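PDB 5M3I: RNase III inhibitor from Mycobacterium tuberculosis, which is of unknown function but belongs to the macro domain family, small proteins built on a mixed beta sheet flanked by helices. Local coordinates for residues 23-28 with 116-121; 68-73 with 107-112; 85-90 with 100-105; 111-116 with 144-149. All coordinates share one frame; numbering follows the deposited sequence.

Contact 1: 23-28 with 116-121; sequences DTEALV and LNIASV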
loop_
_atom_site.group_PDB
_atom_site.type_symbol
_atom_site.label_atom_id
_atom_site.label_comp_id
_atom_site.label_asym_id
_atom_site.label_seq_id
_atom_site.Cartn_x
_atom_site.Cartn_y
_atom_site.Cartn_z
ATOM N N ASP A 23 -2.232 12.809 6.217
ATOM C CA ASP A 23 -3.567 13.382 6.195
ATOM C C ASP A 23 -4.203 13.079 4.836
ATOM O O ASP A 23 -4.445 13.984 4.030
ATOM C CB ASP A 23 -3.479 14.903 6.449
ATOM C CG ASP A 23 -4.847 15.570 6.532
ATOM O OD1 ASP A 23 -5.806 14.948 7.062
ATOM O OD2 ASP A 23 -4.961 16.716 6.050
ATOM N N THR A 24 -4.424 11.794 4.583
ATOM C CA THR A 24 -4.976 11.349 3.315
ATOM C C THR A 24 -6.179 10.456 3.557
ATOM O O THR A 24 -6.426 9.946 4.650
ATOM C CB THR A 24 -3.930 10.603 2.438
ATOM O OG1 THR A 24 -3.400 9.486 3.152
ATOM C CG2 THR A 24 -2.800 11.528 2.038
ATOM N N GLU A 25 -6.937 10.284 2.508
ATOM C CA GLU A 25 -8.150 9.481 2.555
ATOM C C GLU A 25 -7.835 7.981 2.593
ATOM O O GLU A 25 -8.570 7.213 3.207
ATOM C CB GLU A 25 -8.959 9.846 1.323
ATOM C CG GLU A 25 -10.370 9.355 1.330
ATOM C CD GLU A 25 -11.196 9.946 0.184
ATOM O OE1 GLU A 25 -12.070 9.214 -0.343
ATOM O OE2 GLU A 25 -10.967 11.122 -0.167
ATOM N N ALA A 26 -6.735 7.572 1.934
ATOM C CA ALA A 26 -6.263 6.186 1.969
ATOM C C ALA A 26 -4.790 6.105 2.362
ATOM O O ALA A 26 -4.009 7.019 2.100
ATOM C CB ALA A 26 -6.467 5.514 0.625
ATOM N N LEU A 27 -4.437 5.000 3.008
ATOM C CA LEU A 27 -3.037 4.666 3.251
ATOM C C LEU A 27 -2.751 3.352 2.591
ATOM O O LEU A 27 -3.568 2.441 2.693
ATOM C CB LEU A 27 -2.784 4.526 4.741
ATOM C CG LEU A 27 -3.187 5.687 5.638
ATOM C CD1 LEU A 27 -2.922 5.299 7.083
ATOM C CD2 LEU A 27 -2.398 6.922 5.280
ATOM N N VAL A 28 -1.597 3.239 1.933
ATOM C CA VAL A 28 -1.118 1.964 1.414
ATOM C C VAL A 28 -0.124 1.263 2.364
ATOM O O VAL A 28 0.808 1.864 2.899
ATOM C CB VAL A 28 -0.469 2.134 0.062
ATOM C CG1 VAL A 28 0.030 0.789 -0.463
ATOM C CG2 VAL A 28 -1.433 2.776 -0.919
ATOM N N LEU A 116 -13.305 3.431 -5.853
ATOM C CA LEU A 116 -13.732 3.980 -4.563
ATOM C C LEU A 116 -13.738 5.518 -4.506
ATOM O O LEU A 116 -14.080 6.114 -3.471
ATOM C CB LEU A 116 -12.863 3.410 -3.468
ATOM C CG LEU A 116 -12.987 1.895 -3.315
ATOM C CD1 LEU A 116 -12.008 1.398 -2.278
ATOM C CD2 LEU A 116 -14.402 1.503 -2.910
ATOM N N ASN A 117 -13.417 6.159 -5.628
ATOM C CA ASN A 117 -13.345 7.603 -5.691
ATOM C C ASN A 117 -12.463 8.229 -4.614
ATOM O O ASN A 117 -12.794 9.271 -4.020
ATOM C CB ASN A 117 -14.804 8.196 -5.658
ATOM C CG ASN A 117 -14.964 9.356 -6.625
ATOM O OD1 ASN A 117 -14.210 9.506 -7.594
ATOM N ND2 ASN A 117 -15.953 10.186 -6.367
ATOM N N ILE A 118 -11.299 7.612 -4.385
ATOM C CA ILE A 118 -10.364 8.104 -3.389
ATOM C C ILE A 118 -9.721 9.390 -3.940
ATOM O O ILE A 118 -9.281 9.427 -5.081
ATOM C CB ILE A 118 -9.359 6.994 -3.018
ATOM C CG1 ILE A 118 -10.084 5.944 -2.173
ATOM C CG2 ILE A 118 -8.153 7.548 -2.263
ATOM C CD1 ILE A 118 -9.373 4.604 -2.119
ATOM N N ALA A 119 -9.762 10.459 -3.151
ATOM C CA ALA A 119 -9.184 11.780 -3.518
ATOM C C ALA A 119 -7.676 11.907 -3.186
ATOM O O ALA A 119 -6.990 12.731 -3.765
ATOM C CB ALA A 119 -9.919 12.865 -2.770
ATOM N N SER A 120 -7.197 11.113 -2.230
ATOM C CA SER A 120 -5.849 11.247 -1.780
ATOM C C SER A 120 -5.360 9.924 -1.194
ATOM O O SER A 120 -6.118 9.230 -0.517
ATOM C CB SER A 120 -5.727 12.410 -0.761
ATOM O OG SER A 120 -6.265 12.055 0.487
ATOM N N VAL A 121 -4.080 9.641 -1.423
ATOM C CA VAL A 121 -3.454 8.429 -0.919
ATOM C C VAL A 121 -1.973 8.659 -0.538
ATOM O O VAL A 121 -1.285 9.475 -1.149
ATOM C CB VAL A 121 -3.641 7.320 -1.945
ATOM C CG1 VAL A 121 -2.965 7.686 -3.208
ATOM C CG2 VAL A 121 -3.093 6.015 -1.429
#
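Val121 packs its CG2 methyl on Val28 CG2 at 3.7 Å, the two beta-branched side chains crossing obliquely where strands 26-31 and 120-123 run parallel in the central sheet of the macro domain fold. Ala26 and Val121 form the bridge pair, and both put CB on the same face of the sheet, which helix 99-115 covers: Ile113 reaches both Val121 and Ile118. The small Ala26 lets Ile118 approach, with CG2 3.9 Å from Ala26 CB. Ser120 O accepts the strand bond from Ala26 N at 3.0 Å, and a weak, bent one from Glu25 N. The stronger bond of Glu25 N goes to Ser120 OG, 2.8 Å long and 158° at the hydrogen; chi1 of 74° sets OG between the backbone N and carbonyl carbon. Serine suits the start of the strand because its short hydroxyl adds a second acceptor beside its own carbonyl. Glu25, extended beyond CG, reaches back beside the turn after helix 99-115, where Asn117 has the positive phi of a Schellman motif. Glu25 OE2 takes a weak bond from Ala119 N at 3.3 Å. Within the bridge pair, the CA-H of Val121 points at Ala26 O, with CA 3.4 Å from the oxygen.

Contact 2: 68-73 with 107-112; sequences GKMFVV and IDLIRV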
loop_
_atom_site.group_PDB
_atom_site.type_symbol
_atom_site.label_atom_id
_atom_site.label_comp_id
_atom_site.label_asym_id
_atom_site.label_seq_id
_atom_site.Cartn_x
_atom_site.Cartn_y
_atom_site.Cartn_z
ATOM N N GLY A 68 -0.954 -8.763 -7.287
ATOM C CA GLY A 68 -1.634 -8.079 -8.378
ATOM C C GLY A 68 -3.041 -7.623 -8.018
ATOM O O GLY A 68 -3.763 -7.119 -8.873
ATOM N N LYS A 69 -3.419 -7.818 -6.772
ATOM C CA LYS A 69 -4.746 -7.540 -6.288
ATOM C C LYS A 69 -4.627 -6.872 -4.906
ATOM O O LYS A 69 -4.058 -7.430 -3.993
ATOM C CB LYS A 69 -5.513 -8.856 -6.228
ATOM C CG LYS A 69 -6.890 -8.828 -5.592
ATOM C CD LYS A 69 -7.656 -10.098 -6.025
ATOM C CE LYS A 69 -8.501 -10.716 -4.914
ATOM N NZ LYS A 69 -9.799 -9.993 -4.739
ATOM N N MET A 70 -5.167 -5.672 -4.784
ATOM C CA MET A 70 -5.229 -5.020 -3.519
ATOM C C MET A 70 -6.195 -5.762 -2.598
ATOM O O MET A 70 -7.252 -6.223 -3.059
ATOM C CB MET A 70 -5.682 -3.556 -3.705
ATOM C CG MET A 70 -4.783 -2.657 -4.581
ATOM S SD MET A 70 -3.034 -2.575 -4.087
ATOM C CE MET A 70 -2.353 -3.937 -5.055
ATOM N N PHE A 71 -5.862 -5.828 -1.311
ATOM C CA PHE A 71 -6.813 -6.187 -0.292
ATOM C C PHE A 71 -7.220 -4.953 0.519
ATOM O O PHE A 71 -6.416 -4.418 1.300
ATOM C CB PHE A 71 -6.240 -7.269 0.592
ATOM C CG PHE A 71 -7.199 -7.776 1.618
ATOM C CD1 PHE A 71 -8.291 -8.560 1.231
ATOM C CD2 PHE A 71 -7.047 -7.436 2.941
ATOM C CE1 PHE A 71 -9.214 -8.998 2.167
ATOM C CE2 PHE A 71 -7.972 -7.868 3.892
ATOM C CZ PHE A 71 -9.052 -8.657 3.510
ATOM N N VAL A 72 -8.451 -4.472 0.324
ATOM C CA VAL A 72 -8.851 -3.161 0.829
ATOM C C VAL A 72 -9.766 -3.312 2.029
ATOM O O VAL A 72 -10.693 -4.091 1.978
ATOM C CB VAL A 72 -9.582 -2.346 -0.264
ATOM C CG1 VAL A 72 -9.890 -0.933 0.216
ATOM C CG2 VAL A 72 -8.709 -2.253 -1.514
ATOM N N VAL A 73 -9.545 -2.529 3.063
ATOM C CA VAL A 73 -10.399 -2.526 4.243
ATOM C C VAL A 73 -10.766 -1.077 4.618
ATOM O O VAL A 73 -9.928 -0.177 4.547
ATOM C CB VAL A 73 -9.677 -3.208 5.432
ATOM C CG1 VAL A 73 -10.616 -3.331 6.614
ATOM C CG2 VAL A 73 -9.175 -4.621 5.091
ATOM N N ILE A 107 -1.410 -1.695 -11.231
ATOM C CA ILE A 107 -2.575 -1.750 -12.073
ATOM C C ILE A 107 -3.834 -1.777 -11.194
ATOM O O ILE A 107 -4.758 -0.998 -11.422
ATOM C CB ILE A 107 -2.544 -2.967 -13.038
ATOM C CG1 ILE A 107 -1.431 -2.785 -14.097
ATOM C CG2 ILE A 107 -3.907 -3.119 -13.747
ATOM C CD1 ILE A 107 -1.151 -4.018 -14.968
ATOM N N ASP A 108 -3.869 -2.662 -10.188
ATOM C CA ASP A 108 -5.062 -2.778 -9.379
ATOM C C ASP A 108 -5.181 -1.625 -8.394
ATOM O O ASP A 108 -6.295 -1.273 -7.990
ATOM C CB ASP A 108 -5.126 -4.099 -8.671
ATOM C CG ASP A 108 -6.516 -4.434 -8.196
ATOM O OD1 ASP A 108 -7.436 -4.504 -9.030
ATOM O OD2 ASP A 108 -6.722 -4.693 -6.994
ATOM N N LEU A 109 -4.062 -1.063 -7.957
ATOM C CA LEU A 109 -4.127 0.094 -7.084
ATOM C C LEU A 109 -4.863 1.251 -7.790
ATOM O O LEU A 109 -5.679 1.909 -7.153
ATOM C CB LEU A 109 -2.742 0.582 -6.670
ATOM C CG LEU A 109 -2.732 1.839 -5.778
ATOM C CD1 LEU A 109 -3.458 1.619 -4.456
ATOM C CD2 LEU A 109 -1.289 2.266 -5.505
ATOM N N ILE A 110 -4.550 1.491 -9.066
ATOM C CA ILE A 110 -5.200 2.537 -9.818
ATOM C C ILE A 110 -6.692 2.234 -9.938
ATOM O O ILE A 110 -7.529 3.109 -9.754
ATOM C CB ILE A 110 -4.615 2.620 -11.233
ATOM C CG1 ILE A 110 -3.206 3.215 -11.185
ATOM C CG2 ILE A 110 -5.506 3.418 -12.162
ATOM C CD1 ILE A 110 -2.456 3.012 -12.489
ATOM N N ARG A 111 -7.006 1.004 -10.282
ATOM C CA ARG A 111 -8.384 0.587 -10.434
ATOM C C ARG A 111 -9.165 0.816 -9.132
ATOM O O ARG A 111 -10.251 1.299 -9.146
ATOM C CB ARG A 111 -8.451 -0.889 -10.829
ATOM C CG ARG A 111 -9.867 -1.374 -11.128
ATOM C CD ARG A 111 -9.955 -2.886 -11.313
ATOM N NE ARG A 111 -9.654 -3.599 -10.065
ATOM C CZ ARG A 111 -10.442 -3.671 -8.981
ATOM N NH1 ARG A 111 -11.628 -3.083 -8.950
ATOM N NH2 ARG A 111 -10.031 -4.348 -7.914
ATOM N N VAL A 112 -8.572 0.491 -8.003
ATOM C CA VAL A 112 -9.260 0.610 -6.736
ATOM C C VAL A 112 -9.505 2.085 -6.354
ATOM O O VAL A 112 -10.530 2.424 -5.745
ATOM C CB VAL A 112 -8.467 -0.172 -5.661
ATOM C CG1 VAL A 112 -8.825 0.232 -4.246
ATOM C CG2 VAL A 112 -8.676 -1.663 -5.870
#
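The backbone of 68-73 passes from a loop into edge strand 71-74 while helix 99-115 runs beside it, the chains coming nearest at Lys69 and Asp108, whose CA atoms are 5.7 Å apart. Gly68 begins the approach with a positive phi of 98° that suits glycine, and its O lies 3.3 Å from Asp108 CB. The carboxylate of Asp108 then joins loop to helix. OD2 accepts from Met70 N at 2.9 Å, a fairly straight bond (162°) arriving on the anti side of the carboxylate. OD1 is gripped side-on by Arg111, one turn further along the helix: NE stands 2.6 Å away and NH2 2.8 Å, both with OD1 close to the guanidinium plane. Met70 slides past Asp108 in the opposite direction and bends at chi2 (-55°), which carries SD to 4.1 Å from Leu109 CB. An unbranched, flexible thioether can follow the bend between helix and sheet, where Met70 also touches Ile85 and Phe87 of the next strand. Further on, Val72 CG2 meets Val112 CG1 at 3.7 Å, a compact beta-branched pair. Asp108 is buried, yet both oxygens have donors: Arg111 holds OD1, and OD2 takes Met70 N with a weak bond from Arg111 NH2; the positive guanidinium would probably favour the ionised carboxylate, and its salt bridge is likely to steady the acceptor that holds Met70 N.

Contact 3: 85-90 with 100-105; sequences INFPTK and AYIDAG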
loop_
_atom_site.group_PDB
_atom_site.type_symbol
_atom_site.label_atom_id
_atom_site.label_comp_id
_atom_site.label_asym_id
_atom_site.label_seq_id
_atom_site.Cartn_x
_atom_site.Cartn_y
_atom_site.Cartn_z
ATOM N N ILE A 85 -5.269 0.225 2.014
ATOM C CA ILE A 85 -5.056 -0.556 0.803
ATOM C C ILE A 85 -3.803 -1.381 1.032
ATOM O O ILE A 85 -2.685 -0.866 1.030
ATOM C CB ILE A 85 -4.892 0.346 -0.400
ATOM C CG1 ILE A 85 -6.101 1.278 -0.515
ATOM C CG2 ILE A 85 -4.734 -0.492 -1.657
ATOM C CD1 ILE A 85 -5.949 2.377 -1.550
ATOM N N ASN A 86 -3.997 -2.676 1.259
ATOM C CA ASN A 86 -2.892 -3.585 1.486
ATOM C C ASN A 86 -2.404 -4.073 0.150
ATOM O O ASN A 86 -3.101 -4.790 -0.545
ATOM C CB ASN A 86 -3.327 -4.746 2.353
ATOM C CG ASN A 86 -3.699 -4.300 3.753
ATOM O OD1 ASN A 86 -2.825 -4.032 4.575
ATOM N ND2 ASN A 86 -5.000 -4.263 4.051
ATOM N N PHE A 87 -1.188 -3.674 -0.200
ATOM C CA PHE A 87 -0.570 -3.938 -1.516
ATOM C C PHE A 87 0.397 -5.100 -1.347
ATOM O O PHE A 87 1.386 -4.979 -0.625
ATOM C CB PHE A 87 0.185 -2.669 -1.895
ATOM C CG PHE A 87 0.722 -2.625 -3.262
ATOM C CD1 PHE A 87 1.574 -3.615 -3.720
ATOM C CD2 PHE A 87 0.398 -1.587 -4.090
ATOM C CE1 PHE A 87 2.066 -3.561 -4.988
ATOM C CE2 PHE A 87 0.843 -1.556 -5.382
ATOM C CZ PHE A 87 1.726 -2.528 -5.814
ATOM N N PRO A 88 0.119 -6.263 -1.994
ATOM C CA PRO A 88 1.077 -7.386 -1.835
ATOM C C PRO A 88 2.358 -7.162 -2.590
ATOM O O PRO A 88 2.335 -7.002 -3.777
ATOM C CB PRO A 88 0.297 -8.595 -2.393
ATOM C CG PRO A 88 -1.164 -8.194 -2.196
ATOM C CD PRO A 88 -1.142 -6.743 -2.608
ATOM N N THR A 89 3.466 -7.118 -1.871
ATOM C CA THR A 89 4.768 -6.927 -2.459
ATOM C C THR A 89 5.545 -8.255 -2.450
ATOM O O THR A 89 6.617 -8.324 -3.029
ATOM C CB THR A 89 5.572 -5.874 -1.680
ATOM O OG1 THR A 89 5.623 -6.240 -0.289
ATOM C CG2 THR A 89 4.934 -4.559 -1.801
ATOM N N LYS A 90 5.010 -9.267 -1.775
ATOM C CA LYS A 90 5.648 -10.575 -1.642
ATOM C C LYS A 90 4.590 -11.652 -1.532
ATOM O O LYS A 90 3.437 -11.383 -1.044
ATOM C CB LYS A 90 6.418 -10.665 -0.314
ATOM C CG LYS A 90 7.628 -9.811 -0.188
ATOM C CD LYS A 90 8.188 -9.955 1.223
ATOM C CE LYS A 90 9.540 -9.275 1.382
ATOM N NZ LYS A 90 10.486 -10.185 2.086
ATOM N N ALA A 100 8.076 -7.045 -11.073
ATOM C CA ALA A 100 6.840 -7.581 -11.676
ATOM C C ALA A 100 5.636 -7.583 -10.702
ATOM O O ALA A 100 4.509 -7.375 -11.129
ATOM C CB ALA A 100 7.073 -8.968 -12.224
ATOM N N TYR A 101 5.888 -7.799 -9.408
ATOM C CA TYR A 101 4.841 -7.734 -8.409
ATOM C C TYR A 101 4.299 -6.294 -8.210
ATOM O O TYR A 101 3.128 -6.096 -7.896
ATOM C CB TYR A 101 5.353 -8.256 -7.071
ATOM C CG TYR A 101 5.888 -9.691 -7.025
ATOM C CD1 TYR A 101 5.715 -10.612 -8.081
ATOM C CD2 TYR A 101 6.509 -10.135 -5.865
ATOM C CE1 TYR A 101 6.203 -11.935 -7.967
ATOM C CE2 TYR A 101 7.005 -11.427 -5.745
ATOM C CZ TYR A 101 6.853 -12.321 -6.788
ATOM O OH TYR A 101 7.341 -13.565 -6.562
ATOM N N ILE A 102 5.202 -5.323 -8.354
ATOM C CA ILE A 102 4.891 -3.933 -8.174
ATOM C C ILE A 102 4.095 -3.494 -9.405
ATOM O O ILE A 102 3.071 -2.797 -9.280
ATOM C CB ILE A 102 6.162 -3.061 -7.953
ATOM C CG1 ILE A 102 7.012 -3.551 -6.753
ATOM C CG2 ILE A 102 5.828 -1.587 -7.736
ATOM C CD1 ILE A 102 6.285 -3.779 -5.464
ATOM N N ASP A 103 4.565 -3.865 -10.586
ATOM C CA ASP A 103 3.828 -3.555 -11.845
ATOM C C ASP A 103 2.399 -4.047 -11.778
ATOM O O ASP A 103 1.486 -3.323 -12.086
ATOM C CB ASP A 103 4.543 -4.147 -13.046
ATOM C CG ASP A 103 5.905 -3.492 -13.310
ATOM O OD1 ASP A 103 6.183 -2.402 -12.766
ATOM O OD2 ASP A 103 6.697 -4.052 -14.109
ATOM N N ALA A 104 2.226 -5.279 -11.333
ATOM C CA ALA A 104 0.908 -5.902 -11.333
ATOM C C ALA A 104 0.010 -5.270 -10.274
ATOM O O ALA A 104 -1.156 -4.989 -10.524
ATOM C CB ALA A 104 1.011 -7.423 -11.145
ATOM N N GLY A 105 0.549 -5.042 -9.095
ATOM C CA GLY A 105 -0.197 -4.351 -8.055
ATOM C C GLY A 105 -0.636 -2.920 -8.392
ATOM O O GLY A 105 -1.747 -2.516 -8.033
#
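Thr89 O meets Tyr101 CD2 at 3.4 Å, lying at the edge of the ring and near its plane, while the same oxygen accepts a hydrogen bond from Ser97 OG in the connection leading to helix 99-115. The CB of Tyr101 is directed toward residues 85-90, and chi1 of -58° sets CG anti to the carbonyl carbon, with the ring beside Thr89. Phe87 fills the interval between strand and helix. Its CZ touches Gly105 CA at 3.5 Å, and Ile102 O sits at the ring edge, 3.7 Å from CZ. Glycine suits position 105 because a CB in the standard position would clash with Phe87 CZ. Two aliphatic groups continue the apolar surface: Thr89 CG2 and Ile102 CD1 are 4.0 Å apart, their side chains lying side by side and pointing the same way, and Phe87 CE1 is 4.3 Å from the same CD1. On the sheet side Phe87 touches Val28 of the neighbouring strand. The strand and helix axes approach to 8.8 Å at 143°, roughly antiparallel, as expected where the chain leaves a beta strand and runs back as a helix packed on a face of the sheet, the beta-alpha unit of the alpha/beta macro domain fold.

Contact 4: 111-116 with 144-149; sequences RVIREL and SAFQQL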
loop_
_atom_site.group_PDB
_atom_site.type_symbol
_atom_site.label_atom_id
_atom_site.label_comp_id
_atom_site.label_asym_id
_atom_site.label_seq_id
_atom_site.Cartn_x
_atom_site.Cartn_y
_atom_site.Cartn_z
ATOM N N ARG A 111 -7.006 1.004 -10.282
ATOM C CA ARG A 111 -8.384 0.587 -10.434
ATOM C C ARG A 111 -9.165 0.816 -9.132
ATOM O O ARG A 111 -10.251 1.299 -9.146
ATOM C CB ARG A 111 -8.451 -0.889 -10.829
ATOM C CG ARG A 111 -9.867 -1.374 -11.128
ATOM C CD ARG A 111 -9.955 -2.886 -11.313
ATOM N NE ARG A 111 -9.654 -3.599 -10.065
ATOM C CZ ARG A 111 -10.442 -3.671 -8.981
ATOM N NH1 ARG A 111 -11.628 -3.083 -8.950
ATOM N NH2 ARG A 111 -10.031 -4.348 -7.914
ATOM N N VAL A 112 -8.572 0.491 -8.003
ATOM C CA VAL A 112 -9.260 0.610 -6.736
ATOM C C VAL A 112 -9.505 2.085 -6.354
ATOM O O VAL A 112 -10.530 2.424 -5.745
ATOM C CB VAL A 112 -8.467 -0.172 -5.661
ATOM C CG1 VAL A 112 -8.825 0.232 -4.246
ATOM C CG2 VAL A 112 -8.676 -1.663 -5.870
ATOM N N ILE A 113 -8.520 2.938 -6.621
ATOM C CA ILE A 113 -8.643 4.350 -6.309
ATOM C C ILE A 113 -9.787 4.944 -7.121
ATOM O O ILE A 113 -10.501 5.795 -6.615
ATOM C CB ILE A 113 -7.293 5.098 -6.507
ATOM C CG1 ILE A 113 -6.345 4.763 -5.343
ATOM C CG2 ILE A 113 -7.490 6.605 -6.585
ATOM C CD1 ILE A 113 -4.890 5.005 -5.615
ATOM N N ARG A 114 -9.903 4.538 -8.381
ATOM C CA ARG A 114 -10.990 5.014 -9.264
ATOM C C ARG A 114 -12.332 4.535 -8.767
ATOM O O ARG A 114 -13.236 5.330 -8.539
ATOM C CB ARG A 114 -10.803 4.522 -10.662
ATOM C CG ARG A 114 -9.800 5.340 -11.437
ATOM C CD ARG A 114 -9.496 4.710 -12.789
ATOM N NE ARG A 114 -8.526 5.538 -13.499
ATOM C CZ ARG A 114 -7.726 5.118 -14.479
ATOM N NH1 ARG A 114 -7.723 3.833 -14.892
ATOM N NH2 ARG A 114 -6.889 5.995 -15.038
ATOM N N GLU A 115 -12.420 3.225 -8.571
ATOM C CA GLU A 115 -13.650 2.608 -8.112
ATOM C C GLU A 115 -14.180 3.133 -6.794
ATOM O O GLU A 115 -15.375 3.333 -6.670
ATOM C CB GLU A 115 -13.556 1.082 -8.111
ATOM C CG GLU A 115 -13.709 0.607 -9.542
ATOM C CD GLU A 115 -13.605 -0.877 -9.694
ATOM O OE1 GLU A 115 -13.475 -1.580 -8.657
ATOM O OE2 GLU A 115 -13.633 -1.356 -10.855
ATOM N N LEU A 116 -13.305 3.431 -5.853
ATOM C CA LEU A 116 -13.732 3.980 -4.563
ATOM C C LEU A 116 -13.738 5.518 -4.506
ATOM O O LEU A 116 -14.080 6.114 -3.471
ATOM C CB LEU A 116 -12.863 3.410 -3.468
ATOM C CG LEU A 116 -12.987 1.895 -3.315
ATOM C CD1 LEU A 116 -12.008 1.398 -2.278
ATOM C CD2 LEU A 116 -14.402 1.503 -2.910
ATOM N N SER A 144 4.680 7.197 -12.405
ATOM C CA SER A 144 3.979 6.834 -13.668
ATOM C C SER A 144 2.558 6.437 -13.414
ATOM O O SER A 144 1.658 6.922 -14.076
ATOM C CB SER A 144 4.706 5.654 -14.352
ATOM O OG SER A 144 5.852 6.143 -14.979
ATOM N N ALA A 145 2.358 5.594 -12.420
ATOM C CA ALA A 145 1.012 5.133 -12.129
ATOM C C ALA A 145 0.072 6.296 -11.739
ATOM O O ALA A 145 -1.048 6.376 -12.224
ATOM C CB ALA A 145 1.037 4.064 -11.052
ATOM N N PHE A 146 0.564 7.203 -10.899
ATOM C CA PHE A 146 -0.250 8.330 -10.408
ATOM C C PHE A 146 -0.443 9.443 -11.413
ATOM O O PHE A 146 -1.396 10.203 -11.283
ATOM C CB PHE A 146 0.284 8.889 -9.061
ATOM C CG PHE A 146 -0.095 8.032 -7.910
ATOM C CD1 PHE A 146 -1.392 8.030 -7.468
ATOM C CD2 PHE A 146 0.795 7.141 -7.373
ATOM C CE1 PHE A 146 -1.797 7.197 -6.446
ATOM C CE2 PHE A 146 0.409 6.267 -6.381
ATOM C CZ PHE A 146 -0.898 6.290 -5.913
ATOM N N GLN A 147 0.395 9.520 -12.437
ATOM C CA GLN A 147 0.074 10.381 -13.548
ATOM C C GLN A 147 -1.200 9.957 -14.315
ATOM O O GLN A 147 -1.763 10.779 -15.037
ATOM C CB GLN A 147 1.254 10.474 -14.485
ATOM C CG GLN A 147 2.319 11.337 -13.851
ATOM C CD GLN A 147 3.576 11.351 -14.647
ATOM O OE1 GLN A 147 3.811 10.477 -15.435
ATOM N NE2 GLN A 147 4.402 12.348 -14.425
ATOM N N GLN A 148 -1.640 8.703 -14.170
ATOM C CA GLN A 148 -2.933 8.294 -14.698
ATOM C C GLN A 148 -4.109 8.685 -13.799
ATOM O O GLN A 148 -5.249 8.481 -14.174
ATOM C CB GLN A 148 -2.985 6.789 -14.927
ATOM C CG GLN A 148 -1.862 6.197 -15.775
ATOM C CD GLN A 148 -2.137 4.777 -16.182
ATOM O OE1 GLN A 148 -3.172 4.463 -16.813
ATOM N NE2 GLN A 148 -1.185 3.911 -15.895
ATOM N N LEU A 149 -3.839 9.298 -12.646
ATOM C CA LEU A 149 -4.890 9.767 -11.763
ATOM C C LEU A 149 -4.681 11.249 -11.491
ATOM O O LEU A 149 -4.369 11.633 -10.368
ATOM C CB LEU A 149 -4.852 8.982 -10.481
ATOM C CG LEU A 149 -5.064 7.470 -10.615
ATOM C CD1 LEU A 149 -4.653 6.809 -9.337
ATOM C CD2 LEU A 149 -6.506 7.161 -10.944
#
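Arg114 leaves helix 99-115 and reaches across to residues 148 and 149, which follow helix 135-147. From CB, chi1 of -80° places CG anti to the carbonyl carbon, 3.8 Å from Leu149 CD2. The chain then runs extended from CG to NE, and NE comes to 3.6 Å from the same methyl, which lies obliquely to the guanidinium. At the tip NH2 donates to Gln148 O at 3.1 Å. This bond is bent, 136° at the hydrogen; the nitrogen stands above the carbonyl plane of Gln148, and the oxygen is tilted from the guanidinium plane. Gln148 CB lies beside the same nitrogen, 4.0 Å from NH2. Arginine suits this exposed border because its CG methylene can lie against leucine while its charged end reaches a carbonyl.

One residue earlier, Ile113 turns inward. Its CG2 meets Leu149 CD1 at 4.0 Å, while its longer branch carries CD1 to 3.9 Å from Phe146 CE1, the two side chains crossing at about a right angle. Branched isoleucine can therefore touch both partners at once. Phe146 also packs on Val121 and Val123, so this cluster joins both helices to strand 120-123. Leu149 divides its methyls between Ile113 and Arg114. The contact accordingly combines a buried aliphatic and aromatic interior with one bent polar bond at its exposed border, where the guanidinium probably offsets part of the negative end of the Gln148 carbonyl.

Overall arrangement
From the N terminus the chain passes strand 12-14 and enters strand 26-31, whose start contact 1 pairs with strand 120-123, closing the longest loop. Within that loop, contact 2 joins the approach to edge strand 71-74 with helix 99-115, and within contact 2 lies contact 3, the shortest closure, between strand 83-88 and an earlier part of the same helix. Contact 4 begins where contact 2 ends and runs on to residues 144-149, at and after the last turn of helix 135-147; it crosses contact 1 along the chain. Helix 99-115 thus links contacts 2, 3 and 4, binding strands 71-74 and 83-88 and helix 135-147, while contact 1 adds the pairing of strands 26-31 and 120-123.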